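Local coordinates for conserved protein MTH689 (Methanothermobacter thermautotrophicus, PDB 2WNY) that is of unknown function but, as a DUF54 family member encoded in the archaeal exosome superoperon, probably binds RNA, at residues A[28-33]-A[102-107]. The protein carries 1 engineered substitution. Numbering follows the deposited sequence.
Sequences EALRNV and ALEGVW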
loop_
_atom_site.group_PDB
_atom_site.type_symbol
_atom_site.label_atom_id
_atom_site.label_comp_id
_atom_site.label_asym_id
_atom_site.label_seq_id
_atom_site.Cartn_x
_atom_site.Cartn_y
_atom_site.Cartn_z
ATOM N N GLU A 28 -0.573 14.404 -0.040
ATOM C CA GLU A 28 -0.873 14.399 1.410
ATOM C C GLU A 28 -1.543 13.079 1.840
ATOM O O GLU A 28 -1.184 12.502 2.868
ATOM C CB GLU A 28 -1.739 15.593 1.803
ATOM C CG GLU A 28 -1.999 15.722 3.298
ATOM C CD GLU A 28 -3.033 16.802 3.611
ATOM O OE1 GLU A 28 -3.277 17.669 2.749
ATOM O OE2 GLU A 28 -3.611 16.773 4.711
ATOM N N ALA A 29 -2.525 12.613 1.063
ATOM C CA ALA A 29 -3.170 11.320 1.332
ATOM C C ALA A 29 -2.164 10.149 1.304
ATOM O O ALA A 29 -2.128 9.326 2.210
ATOM C CB ALA A 29 -4.322 11.075 0.337
ATOM N N LEU A 30 -1.335 10.084 0.267
ATOM C CA LEU A 30 -0.270 9.071 0.233
ATOM C C LEU A 30 0.614 9.111 1.462
ATOM O O LEU A 30 0.944 8.062 2.018
ATOM C CB LEU A 30 0.604 9.266 -1.006
ATOM C CG LEU A 30 1.935 8.523 -1.045
ATOM C CD1 LEU A 30 1.657 7.008 -1.151
ATOM C CD2 LEU A 30 2.751 8.984 -2.240
ATOM N N ARG A 31 0.991 10.313 1.889
ATOM C CA ARG A 31 1.859 10.467 3.078
ATOM C C ARG A 31 1.170 10.185 4.404
ATOM O O ARG A 31 1.818 10.184 5.454
ATOM C CB ARG A 31 2.517 11.849 3.082
ATOM C CG ARG A 31 3.598 11.912 2.016
ATOM C CD ARG A 31 4.249 13.258 1.910
ATOM N NE ARG A 31 5.209 13.209 0.808
ATOM C CZ ARG A 31 5.693 14.270 0.174
ATOM N NH1 ARG A 31 5.325 15.494 0.527
ATOM N NH2 ARG A 31 6.554 14.091 -0.825
ATOM N N ASN A 32 -0.138 9.941 4.364
ATOM C CA ASN A 32 -0.805 9.386 5.540
ATOM C C ASN A 32 -0.706 7.864 5.542
ATOM O O ASN A 32 -1.139 7.200 6.465
ATOM C CB ASN A 32 -2.254 9.844 5.605
ATOM C CG ASN A 32 -2.380 11.269 6.092
ATOM O OD1 ASN A 32 -1.517 11.754 6.810
ATOM N ND2 ASN A 32 -3.436 11.952 5.683
ATOM N N VAL A 33 -0.156 7.311 4.468
ATOM C CA VAL A 33 0.027 5.875 4.378
ATOM C C VAL A 33 1.531 5.631 4.411
ATOM O O VAL A 33 2.015 4.792 5.169
ATOM C CB VAL A 33 -0.599 5.294 3.079
ATOM C CG1 VAL A 33 -0.301 3.795 2.940
ATOM C CG2 VAL A 33 -2.124 5.543 3.029
ATOM N N ALA A 102 -7.682 8.065 3.257
ATOM C CA ALA A 102 -6.257 8.356 3.514
ATOM C C ALA A 102 -6.001 9.849 3.726
ATOM O O ALA A 102 -5.220 10.232 4.586
ATOM C CB ALA A 102 -5.376 7.807 2.366
ATOM N N LEU A 103 -6.660 10.709 2.950
ATOM C CA LEU A 103 -6.447 12.140 3.119
ATOM C C LEU A 103 -6.902 12.571 4.521
ATOM O O LEU A 103 -6.312 13.478 5.127
ATOM C CB LEU A 103 -7.179 12.940 2.035
ATOM C CG LEU A 103 -7.115 14.457 2.191
ATOM C CD1 LEU A 103 -5.689 14.941 2.011
ATOM C CD2 LEU A 103 -8.029 15.093 1.162
ATOM N N GLU A 104 -7.925 11.905 5.045
ATOM C CA GLU A 104 -8.373 12.189 6.410
ATOM C C GLU A 104 -7.583 11.402 7.472
ATOM O O GLU A 104 -7.921 11.453 8.639
ATOM C CB GLU A 104 -9.890 11.949 6.573
ATOM C CG GLU A 104 -10.777 12.667 5.570
ATOM C CD GLU A 104 -10.715 14.196 5.678
ATOM O OE1 GLU A 104 -10.720 14.710 6.821
ATOM O OE2 GLU A 104 -10.683 14.880 4.614
ATOM N N GLY A 105 -6.537 10.688 7.057
ATOM C CA GLY A 105 -5.671 9.962 7.997
ATOM C C GLY A 105 -6.232 8.614 8.418
ATOM O O GLY A 105 -5.879 8.085 9.472
ATOM N N VAL A 106 -7.123 8.060 7.599
ATOM C CA VAL A 106 -7.746 6.783 7.924
ATOM C C VAL A 106 -7.333 5.765 6.867
ATOM O O VAL A 106 -7.284 6.083 5.663
ATOM C CB VAL A 106 -9.278 6.887 8.000
ATOM C CG1 VAL A 106 -9.897 5.534 8.347
ATOM C CG2 VAL A 106 -9.705 7.955 9.023
ATOM N N TRP A 107 -7.021 4.553 7.318
ATOM C CA TRP A 107 -6.693 3.471 6.402
ATOM C C TRP A 107 -7.933 2.627 6.211
ATOM O O TRP A 107 -8.365 1.911 7.121
ATOM C CB TRP A 107 -5.568 2.611 6.963
ATOM C CG TRP A 107 -4.199 3.198 6.887
ATOM C CD1 TRP A 107 -3.851 4.531 6.846
ATOM C CD2 TRP A 107 -2.969 2.459 6.899
ATOM N NE1 TRP A 107 -2.467 4.657 6.820
ATOM C CE2 TRP A 107 -1.908 3.403 6.853
ATOM C CE3 TRP A 107 -2.659 1.088 6.945
ATOM C CZ2 TRP A 107 -0.562 3.013 6.803
ATOM C CZ3 TRP A 107 -1.318 0.703 6.907
ATOM C CH2 TRP A 107 -0.291 1.660 6.863
#
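The indole of W107 takes V33 CG1 on one face, offset toward the rim and 3.9 Å from CZ2, while N32 O lies at its edge, almost in the ring plane. There NE1 gives its hydrogen to N32 O at 2.9 Å, nearly straight at 171°, although it approaches the carbonyl tilted from its plane. Helix 99-103 ends beside this contact in a Schellman motif, in which G105 N bonds back to A102 O; G105 is the C-prime residue, and its positive phi favours glycine. The second flat group is the amide of N32. With CG beside the backbone N and anti to the carbonyl carbon (chi1 -77°), ND2 reaches A102 O at 2.7 Å, donor and acceptor each close to the other's plane. A102 O is thus gripped twice, by the Schellman turn and by the asparagine, whose short side chain supplies the N-H. Where the helices touch, alanine suits A29: its single methyl lets the CA atoms of A29 and L103 come to 3.8 Å, L103 CB pointing away overall, and A29 CB also meets A102 CB. V33 carries the apolar surface on to I116 and L118 of strand 115-122, and W107 packs against helix 62-76, with F68 and K71 at its ring. A leucine in place of W107 would probably leave N32 O without its indole donor and V33 CG1 without the ring face it covers. On the outer side, L103 CD1 lies against the extended chain of E28, 3.6 Å from its carboxylate carbon CD.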